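Local coordinates for protein cycloalternan-forming enzyme (Listeria monocytogenes serovar 1/2a, PDB 5F7U) that belongs to glycosyl hydrolase family 31, with a TIM-barrel domain, beta-rich flanking domains and a family 6 carbohydrate-binding module, at residues A[389-394]-A[690-695]; A[627-632]-A[655-660]; A[644-649]-A[684-689]. The protein carries 1 engineered substitution. All coordinates share one frame; numbering follows the deposited sequence.

All three interactions belong to the TIM-barrel domain. Interaction 2 joins the seventh and eighth barrel strands, and helix 642-653, which connects those strands, supplies one side of interaction 3. Helix 687-700 serves interactions 1 and 3, whose centres lie about 11 Å apart; the centre of interaction 2 is about 16 Å from the centre of each. Met632 links the layers: Met632 SD is 3.9 Å from Phe691 CE2 of interaction 1, and Met632 CE is 3.6 Å from Tyr645 CZ of interaction 3. Interaction 2 lies near a bound sugar, the side chain of Asp631 being about 5 Å from an alpha-D-glucopyranose. In interaction 1 the side chain of Pro393 lies about 9 Å from a magnesium ion.

Interaction 1 of 3, residues A[389-394]-A[690-695]; sequences ANDIPA and TFQKYL
A Schellman motif ends helix 377-389 of the TIM barrel, and the loop it starts, leading to the second barrel strand, lies against helix 687-700, the second helix after the eighth strand. Asp391, with positive phi (50°), is the C' residue: its N bonds to Lys388 O and Ile392 N to Ala387 O of the helix being closed. The carbonyl of Asn390, just past the helix end, accepts from Gln692, whose side chain runs extended beyond CG. Gln692 NE2 donates to Asn390 O at 2.8 Å with an N-H...O angle of 156°; the oxygen lies in the amide plane of Gln692, but the donor stands above the carbonyl plane. A water accepts from the same NE2 and donates to Asp391 OD2, so the amide nitrogen is gripped twice. Next along the loop Ile392 spreads both branches over the helix. Ile392 CD1 reaches Phe691 CD1 at 3.8 Å, the two side chains crossing at about a right angle, while Ile392 CG2, anti to the backbone N, meets Leu695 CD2 at 3.6 Å. Leu367 of the first barrel strand touches Ile392, Phe691 and Leu695. Pro393, centre of an inverse gamma turn, meets Leu695 tip to tip, Pro393 CD 3.6 Å from Leu695 CD2.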
loop_
_atom_site.group_PDB
_atom_site.type_symbol
_atom_site.label_atom_id
_atom_site.label_comp_id
_atom_site.label_asym_id
_atom_site.label_seq_id
_atom_site.Cartn_x
_atom_site.Cartn_y
_atom_site.Cartn_z
ATOM N N ALA A 389 -17.946 22.040 15.188
ATOM C CA ALA A 389 -17.439 23.159 16.008
ATOM C C ALA A 389 -15.949 23.431 15.788
ATOM O O ALA A 389 -15.482 24.575 15.926
ATOM C CB ALA A 389 -17.707 22.899 17.483
ATOM N N ASN A 390 -15.224 22.374 15.448
ATOM C CA ASN A 390 -13.780 22.419 15.226
ATOM C C ASN A 390 -13.395 22.529 13.745
ATOM O O ASN A 390 -12.219 22.355 13.387
ATOM C CB ASN A 390 -13.125 21.204 15.904
ATOM C CG ASN A 390 -13.138 21.323 17.422
ATOM O OD1 ASN A 390 -12.352 22.080 17.982
ATOM N ND2 ASN A 390 -14.053 20.618 18.090
ATOM N N ASP A 391 -14.385 22.828 12.898
ATOM C CA ASP A 391 -14.189 22.983 11.448
ATOM C C ASP A 391 -13.413 21.813 10.819
ATOM O O ASP A 391 -12.384 22.011 10.157
ATOM C CB ASP A 391 -13.515 24.336 11.141
ATOM C CG ASP A 391 -14.305 25.524 11.687
ATOM O OD1 ASP A 391 -15.532 25.575 11.476
ATOM O OD2 ASP A 391 -13.700 26.412 12.328
ATOM N N ILE A 392 -13.924 20.604 11.067
ATOM C CA ILE A 392 -13.317 19.369 10.559
ATOM C C ILE A 392 -14.302 18.764 9.545
ATOM O O ILE A 392 -15.219 18.029 9.935
ATOM C CB ILE A 392 -12.976 18.374 11.709
ATOM C CG1 ILE A 392 -12.112 19.018 12.805
ATOM C CG2 ILE A 392 -12.355 17.086 11.150
ATOM C CD1 ILE A 392 -10.725 19.493 12.361
ATOM N N PRO A 393 -14.118 19.070 8.246
ATOM C CA PRO A 393 -15.039 18.601 7.214
ATOM C C PRO A 393 -14.726 17.156 6.762
ATOM O O PRO A 393 -14.388 16.897 5.605
ATOM C CB PRO A 393 -14.830 19.627 6.107
ATOM C CG PRO A 393 -13.367 19.932 6.203
ATOM C CD PRO A 393 -13.115 19.998 7.681
ATOM N N ALA A 394 -14.894 16.216 7.681
ATOM C CA ALA A 394 -14.667 14.811 7.394
ATOM C C ALA A 394 -15.724 14.304 6.412
ATOM O O ALA A 394 -16.786 14.931 6.248
ATOM C CB ALA A 394 -14.704 14.001 8.694
ATOM N N THR A 690 -2.795 22.707 13.615
ATOM C CA THR A 690 -1.923 21.840 12.820
ATOM C C THR A 690 -2.734 20.767 12.089
ATOM O O THR A 690 -2.541 20.545 10.880
ATOM C CB THR A 690 -0.789 21.249 13.686
ATOM O OG1 THR A 690 -0.023 22.343 14.203
ATOM C CG2 THR A 690 0.119 20.354 12.857
ATOM N N PHE A 691 -3.665 20.133 12.800
ATOM C CA PHE A 691 -4.571 19.164 12.167
ATOM C C PHE A 691 -5.379 19.812 11.028
ATOM O O PHE A 691 -5.475 19.260 9.939
ATOM C CB PHE A 691 -5.519 18.511 13.181
ATOM C CG PHE A 691 -6.273 17.334 12.633
ATOM C CD1 PHE A 691 -7.468 17.511 11.925
ATOM C CD2 PHE A 691 -5.800 16.036 12.839
ATOM C CE1 PHE A 691 -8.164 16.415 11.415
ATOM C CE2 PHE A 691 -6.481 14.939 12.332
ATOM C CZ PHE A 691 -7.680 15.123 11.627
ATOM N N GLN A 692 -5.978 20.967 11.309
ATOM C CA GLN A 692 -6.730 21.719 10.300
ATOM C C GLN A 692 -5.875 22.041 9.082
ATOM O O GLN A 692 -6.325 21.849 7.947
ATOM C CB GLN A 692 -7.280 23.010 10.907
ATOM C CG GLN A 692 -8.421 22.786 11.890
ATOM C CD GLN A 692 -8.763 24.040 12.666
ATOM O OE1 GLN A 692 -7.966 24.971 12.740
ATOM N NE2 GLN A 692 -9.968 24.080 13.253
ATOM N N LYS A 693 -4.636 22.483 9.301
ATOM C CA LYS A 693 -3.747 22.805 8.176
ATOM C C LYS A 693 -3.632 21.602 7.249
ATOM O O LYS A 693 -3.797 21.733 6.041
ATOM C CB LYS A 693 -2.371 23.252 8.654
ATOM C CG LYS A 693 -1.381 23.498 7.511
ATOM C CD LYS A 693 -0.082 24.170 7.954
ATOM C CE LYS A 693 0.891 23.175 8.584
ATOM N NZ LYS A 693 2.287 23.716 8.667
ATOM N N TYR A 694 -3.340 20.435 7.821
ATOM C CA TYR A 694 -3.147 19.234 7.007
ATOM C C TYR A 694 -4.431 18.697 6.387
ATOM O O TYR A 694 -4.432 18.340 5.211
ATOM C CB TYR A 694 -2.349 18.165 7.774
ATOM C CG TYR A 694 -0.931 18.620 7.849
ATOM C CD1 TYR A 694 -0.137 18.643 6.701
ATOM C CD2 TYR A 694 -0.409 19.141 9.031
ATOM C CE1 TYR A 694 1.154 19.148 6.731
ATOM C CE2 TYR A 694 0.895 19.648 9.077
ATOM C CZ TYR A 694 1.660 19.646 7.926
ATOM O OH TYR A 694 2.947 20.151 7.957
ATOM N N LEU A 695 -5.517 18.653 7.158
ATOM C CA LEU A 695 -6.795 18.247 6.583
ATOM C C LEU A 695 -7.234 19.197 5.454
ATOM O O LEU A 695 -7.688 18.741 4.399
ATOM C CB LEU A 695 -7.894 18.130 7.639
ATOM C CG LEU A 695 -9.295 17.783 7.101
ATOM C CD1 LEU A 695 -9.311 16.493 6.277
ATOM C CD2 LEU A 695 -10.311 17.735 8.232
HETATM O O HOH W 1 -11.637 26.168 14.461
#

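Interaction 2 of 3, residues A[627-632]-A[655-660]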
loop_
_atom_site.group_PDB
_atom_site.type_symbol
_atom_site.label_atom_id
_atom_site.label_comp_id
_atom_site.label_asym_id
_atom_site.label_seq_id
_atom_site.Cartn_x
_atom_site.Cartn_y
_atom_site.Cartn_z
ATOM N N TYR A 627 -5.275 1.586 -2.281
ATOM C CA TYR A 627 -6.198 2.335 -1.407
ATOM C C TYR A 627 -5.988 1.873 0.018
ATOM O O TYR A 627 -6.775 1.082 0.566
ATOM C CB TYR A 627 -7.650 2.150 -1.834
ATOM C CG TYR A 627 -7.988 2.654 -3.234
ATOM C CD1 TYR A 627 -7.107 3.488 -3.974
ATOM C CD2 TYR A 627 -9.197 2.279 -3.823
ATOM C CE1 TYR A 627 -7.455 3.917 -5.259
ATOM C CE2 TYR A 627 -9.559 2.719 -5.089
ATOM C CZ TYR A 627 -8.692 3.530 -5.806
ATOM O OH TYR A 627 -9.072 3.932 -7.081
ATOM N N TRP A 628 -4.895 2.365 0.595
ATOM C CA TRP A 628 -4.385 1.877 1.871
ATOM C C TRP A 628 -4.544 2.952 2.952
ATOM O O TRP A 628 -4.263 4.132 2.710
ATOM C CB TRP A 628 -2.925 1.448 1.695
ATOM C CG TRP A 628 -2.215 1.061 2.982
ATOM C CD1 TRP A 628 -2.074 -0.201 3.501
ATOM C CD2 TRP A 628 -1.543 1.942 3.881
ATOM N NE1 TRP A 628 -1.379 -0.158 4.672
ATOM C CE2 TRP A 628 -1.042 1.148 4.937
ATOM C CE3 TRP A 628 -1.310 3.337 3.895
ATOM C CZ2 TRP A 628 -0.295 1.684 5.988
ATOM C CZ3 TRP A 628 -0.604 3.890 4.973
ATOM C CH2 TRP A 628 -0.083 3.056 5.989
ATOM N N ALA A 629 -4.961 2.504 4.142
ATOM C CA ALA A 629 -5.140 3.369 5.310
ATOM C C ALA A 629 -4.336 2.841 6.479
ATOM O O ALA A 629 -3.907 1.694 6.484
ATOM C CB ALA A 629 -6.606 3.404 5.724
ATOM N N TRP A 630 -4.218 3.682 7.501
ATOM C CA TRP A 630 -3.736 3.247 8.812
ATOM C C TRP A 630 -4.485 4.041 9.867
ATOM O O TRP A 630 -5.076 5.081 9.551
ATOM C CB TRP A 630 -2.209 3.426 8.931
ATOM C CG TRP A 630 -1.727 4.872 8.918
ATOM C CD1 TRP A 630 -1.943 5.813 7.926
ATOM C CD2 TRP A 630 -0.937 5.520 9.917
ATOM N NE1 TRP A 630 -1.351 7.014 8.272
ATOM C CE2 TRP A 630 -0.714 6.862 9.477
ATOM C CE3 TRP A 630 -0.378 5.102 11.133
ATOM C CZ2 TRP A 630 0.029 7.799 10.238
ATOM C CZ3 TRP A 630 0.387 6.034 11.890
ATOM C CH2 TRP A 630 0.567 7.364 11.433
ATOM N N ASP A 631 -4.490 3.542 11.108
ATOM C CA ASP A 631 -5.031 4.307 12.229
ATOM C C ASP A 631 -3.994 5.376 12.591
ATOM O O ASP A 631 -2.994 5.051 13.219
ATOM C CB ASP A 631 -5.268 3.392 13.458
ATOM C CG ASP A 631 -6.194 2.196 13.167
ATOM O OD1 ASP A 631 -7.030 2.251 12.258
ATOM O OD2 ASP A 631 -6.088 1.182 13.890
ATOM N N MET A 632 -4.203 6.624 12.166
ATOM C CA MET A 632 -3.167 7.652 12.341
ATOM C C MET A 632 -2.815 7.803 13.823
ATOM O O MET A 632 -3.705 7.882 14.678
ATOM C CB MET A 632 -3.562 8.991 11.690
ATOM C CG MET A 632 -4.894 9.568 12.132
ATOM S SD MET A 632 -4.931 11.352 11.842
ATOM C CE MET A 632 -4.084 11.860 13.325
ATOM N N ALA A 655 -1.474 10.546 2.621
ATOM C CA ALA A 655 -1.485 9.109 2.342
ATOM C C ALA A 655 -2.771 8.756 1.592
ATOM O O ALA A 655 -3.647 9.623 1.448
ATOM C CB ALA A 655 -1.324 8.305 3.635
ATOM N N PRO A 656 -2.871 7.524 1.029
ATOM C CA PRO A 656 -4.026 7.250 0.153
ATOM C C PRO A 656 -5.378 7.426 0.858
ATOM O O PRO A 656 -6.270 8.056 0.293
ATOM C CB PRO A 656 -3.807 5.785 -0.264
ATOM C CG PRO A 656 -2.311 5.622 -0.210
ATOM C CD PRO A 656 -1.914 6.393 1.030
ATOM N N ILE A 657 -5.493 6.924 2.088
ATOM C CA ILE A 657 -6.727 7.021 2.882
ATOM C C ILE A 657 -6.369 7.555 4.269
ATOM O O ILE A 657 -5.478 7.013 4.944
ATOM C CB ILE A 657 -7.453 5.650 3.029
ATOM C CG1 ILE A 657 -7.749 4.966 1.672
ATOM C CG2 ILE A 657 -8.708 5.766 3.911
ATOM C CD1 ILE A 657 -8.770 5.675 0.778
ATOM N N MET A 658 -7.062 8.608 4.687
ATOM C CA MET A 658 -6.809 9.286 5.966
ATOM C C MET A 658 -7.911 8.908 6.954
ATOM O O MET A 658 -9.100 9.100 6.663
ATOM C CB MET A 658 -6.796 10.808 5.761
ATOM C CG MET A 658 -6.345 11.587 6.990
ATOM S SD MET A 658 -6.559 13.357 6.745
ATOM C CE MET A 658 -5.729 13.900 8.237
ATOM N N GLN A 659 -7.523 8.351 8.116
ATOM C CA GLN A 659 -8.518 7.788 9.059
ATOM C C GLN A 659 -7.955 7.784 10.479
ATOM O O GLN A 659 -6.833 7.302 10.685
ATOM C CB GLN A 659 -8.863 6.334 8.654
ATOM C CG GLN A 659 -9.926 5.611 9.509
ATOM C CD GLN A 659 -9.404 4.480 10.390
ATOM O OE1 GLN A 659 -10.207 3.706 10.929
ATOM N NE2 GLN A 659 -8.080 4.364 10.552
ATOM N N PHE A 660 -8.708 8.319 11.440
ATOM C CA PHE A 660 -8.364 8.125 12.878
ATOM C C PHE A 660 -9.284 7.104 13.505
ATOM O O PHE A 660 -10.430 6.924 13.058
ATOM C CB PHE A 660 -8.280 9.455 13.699
ATOM C CG PHE A 660 -9.602 10.180 13.891
ATOM C CD1 PHE A 660 -10.543 9.733 14.840
ATOM C CD2 PHE A 660 -9.890 11.354 13.162
ATOM C CE1 PHE A 660 -11.746 10.418 15.033
ATOM C CE2 PHE A 660 -11.101 12.038 13.344
ATOM C CZ PHE A 660 -12.025 11.576 14.295
HETATM O O HOH W 2 -4.761 7.676 8.449
HETATM O O HOH W 3 -9.442 1.041 11.578
#
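Asp631 and Gln659 lie side by side and point the same way, carboxylate and amide planes 40° apart. Gln659 starts with CG anti to the backbone N and then bends at chi2 (-110°), which turns its amide toward Asp631 on the neighbouring strand. Gln659 NE2 donates to Asp631 OD1 at 2.9 Å, almost perfectly straight, using the anti lone pair of that oxygen. The other N-H of Gln659 NE2 goes to Trp630 O at 3.2 Å, approaching from above the carbonyl plane. A water donates to both Asp631 OD1 and Gln659 OE1, closing a polar ring around the pair. These residues sit on strands 628-631 and 657-660, the seventh and eighth of the TIM barrel, joined through helix 642-653; strand 657-660 in turn bonds to Trp368 of the first strand and shuts the barrel. The two run parallel at 21°, and their backbone pairing is loose. Met632 N to Gln659 O is straight at 3.1 Å, but Ile657 N to Trp628 O is weak, and a second water accepts from Gln659 N and lies within hydrogen-bonding distance of Trp630 O. Trp630 N is buried without a partner. On one face Ala629 CB presses on Ile657 CB at 3.6 Å. Pro656 CD meets the edge of the Trp628 ring, whose NE1 is bonded to Glu255. Met632 and Phe660 run alongside, CG of both in the crowded position between backbone N and carbonyl carbon, with Met632 CG 3.7 Å from Phe660 CB. Met632 CA rests over the rim of one face of the Trp630 indole, 3.6 Å above its plane.

Interaction 3 of 3, residues A[644-649]-A[684-689]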
loop_
_atom_site.group_PDB
_atom_site.type_symbol
_atom_site.label_atom_id
_atom_site.label_comp_id
_atom_site.label_asym_id
_atom_site.label_seq_id
_atom_site.Cartn_x
_atom_site.Cartn_y
_atom_site.Cartn_z
ATOM N N LEU A 644 3.874 13.037 18.347
ATOM C CA LEU A 644 3.474 11.910 17.486
ATOM C C LEU A 644 2.180 12.233 16.743
ATOM O O LEU A 644 2.067 11.949 15.544
ATOM C CB LEU A 644 3.312 10.602 18.279
ATOM C CG LEU A 644 2.799 9.396 17.459
ATOM C CD1 LEU A 644 3.706 9.014 16.274
ATOM C CD2 LEU A 644 2.638 8.185 18.354
ATOM N N TYR A 645 1.208 12.799 17.458
ATOM C CA TYR A 645 -0.078 13.087 16.844
ATOM C C TYR A 645 0.115 14.021 15.629
ATOM O O TYR A 645 -0.469 13.782 14.572
ATOM C CB TYR A 645 -1.065 13.663 17.857
ATOM C CG TYR A 645 -2.475 13.703 17.302
ATOM C CD1 TYR A 645 -3.298 12.576 17.383
ATOM C CD2 TYR A 645 -2.969 14.857 16.665
ATOM C CE1 TYR A 645 -4.575 12.593 16.867
ATOM C CE2 TYR A 645 -4.251 14.874 16.136
ATOM C CZ TYR A 645 -5.041 13.737 16.237
ATOM O OH TYR A 645 -6.320 13.738 15.727
ATOM N N LYS A 646 0.942 15.054 15.793
ATOM C CA LYS A 646 1.184 16.043 14.732
ATOM C C LYS A 646 1.939 15.435 13.548
ATOM O O LYS A 646 1.600 15.691 12.378
ATOM C CB LYS A 646 1.945 17.264 15.291
ATOM C CG LYS A 646 1.078 18.183 16.130
ATOM C CD LYS A 646 1.902 19.390 16.547
ATOM C CE LYS A 646 1.052 20.477 17.202
ATOM N NZ LYS A 646 1.966 21.626 17.490
ATOM N N ARG A 647 2.943 14.604 13.845
ATOM C CA ARG A 647 3.730 13.940 12.790
ATOM C C ARG A 647 2.882 12.972 11.987
ATOM O O ARG A 647 2.975 12.936 10.753
ATOM C CB ARG A 647 4.958 13.221 13.374
ATOM C CG ARG A 647 5.998 14.134 14.013
ATOM C CD ARG A 647 6.521 15.167 13.014
ATOM N NE ARG A 647 7.759 15.817 13.434
ATOM C CZ ARG A 647 8.276 16.880 12.834
ATOM N NH1 ARG A 647 7.687 17.387 11.745
ATOM N NH2 ARG A 647 9.398 17.404 13.299
ATOM N N ALA A 648 2.048 12.209 12.692
ATOM C CA ALA A 648 1.156 11.236 12.088
ATOM C C ALA A 648 0.075 11.931 11.253
ATOM O O ALA A 648 -0.214 11.484 10.144
ATOM C CB ALA A 648 0.526 10.376 13.165
ATOM N N THR A 649 -0.487 13.015 11.785
ATOM C CA THR A 649 -1.487 13.818 11.073
ATOM C C THR A 649 -0.967 14.245 9.704
ATOM O O THR A 649 -1.660 14.066 8.702
ATOM C CB THR A 649 -1.857 15.071 11.878
ATOM O OG1 THR A 649 -2.564 14.688 13.054
ATOM C CG2 THR A 649 -2.697 16.056 11.059
ATOM N N ASP A 684 -2.222 20.261 24.598
ATOM C CA ASP A 684 -1.578 21.066 23.569
ATOM C C ASP A 684 -2.601 21.593 22.573
ATOM O O ASP A 684 -2.971 20.886 21.632
ATOM C CB ASP A 684 -0.474 20.269 22.841
ATOM C CG ASP A 684 0.355 21.139 21.896
ATOM O OD1 ASP A 684 -0.040 22.295 21.585
ATOM O OD2 ASP A 684 1.439 20.660 21.487
ATOM N N GLU A 685 -3.022 22.850 22.771
ATOM C CA GLU A 685 -4.048 23.476 21.933
ATOM C C GLU A 685 -3.629 23.613 20.463
ATOM O O GLU A 685 -4.484 23.638 19.579
ATOM C CB GLU A 685 -4.478 24.837 22.508
ATOM C CG GLU A 685 -5.315 24.708 23.786
ATOM C CD GLU A 685 -5.919 26.022 24.288
ATOM O OE1 GLU A 685 -6.069 27.006 23.513
ATOM O OE2 GLU A 685 -6.287 26.075 25.487
ATOM N N THR A 686 -2.314 23.683 20.212
ATOM C CA THR A 686 -1.802 23.873 18.845
ATOM C C THR A 686 -2.021 22.646 17.936
ATOM O O THR A 686 -1.841 22.747 16.726
ATOM C CB THR A 686 -0.309 24.242 18.816
ATOM O OG1 THR A 686 0.469 23.118 19.259
ATOM C CG2 THR A 686 -0.027 25.465 19.702
ATOM N N ILE A 687 -2.426 21.513 18.520
ATOM C CA ILE A 687 -2.793 20.328 17.731
ATOM C C ILE A 687 -3.914 20.646 16.740
ATOM O O ILE A 687 -3.864 20.220 15.582
ATOM C CB ILE A 687 -3.186 19.136 18.635
ATOM C CG1 ILE A 687 -1.930 18.482 19.231
ATOM C CG2 ILE A 687 -3.980 18.089 17.863
ATOM C CD1 ILE A 687 -2.228 17.476 20.325
ATOM N N LEU A 688 -4.916 21.397 17.205
ATOM C CA LEU A 688 -6.057 21.711 16.350
ATOM C C LEU A 688 -5.690 22.479 15.064
ATOM O O LEU A 688 -6.057 22.006 13.974
ATOM C CB LEU A 688 -7.238 22.340 17.122
ATOM C CG LEU A 688 -8.457 22.636 16.228
ATOM C CD1 LEU A 688 -9.116 21.353 15.707
ATOM C CD2 LEU A 688 -9.451 23.498 16.988
ATOM N N PRO A 689 -4.974 23.631 15.172
ATOM C CA PRO A 689 -4.602 24.332 13.926
ATOM C C PRO A 689 -3.660 23.535 13.024
ATOM O O PRO A 689 -3.767 23.642 11.800
ATOM C CB PRO A 689 -3.936 25.638 14.411
ATOM C CG PRO A 689 -3.709 25.462 15.875
ATOM C CD PRO A 689 -4.765 24.503 16.349
HETATM O O HOH W 4 3.458 20.654 19.685
#
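Polar bonds gather at the tip of Lys646, whose extended chain carries NZ across to the turn that leads into helix 687-700. Lys646 NZ donates to Thr686 OG1 at 2.8 Å. A water bridges Lys646 NZ to Asp684 OD2, which itself stays 4.1 Å from Lys646 NZ, too far for a salt bridge; the ammonium forms its salt bridge with Asp790 instead. Two nearby carboxylates would be expected to favour the charged form of the lysine. Within the turn, a type I turn from Asp684 to Ile687, Asp684 OD1 accepts a capping bond from Thr686 N at 3.0 Å and a short one from Thr686 OG1 at 2.5 Å, both from above the carboxylate plane. Thr686 OG1, set between the backbone N and carbonyl carbon (chi1 68°), thus passes the link from lysine to aspartate. Apolar contact lies beside this network. Ile687 CG2 meets the Tyr645 ring at CD2, 3.6 Å away, the side chains crossing at about a right angle, and Ile687 CG1 is 4.1 Å from Lys646 CE. Helix 675-682 packs on both Tyr645 and Ile687, Tyr645 OH bonds to Arg673 O, and Met632 of segment 627-632 reaches Thr649 of helix 642-653.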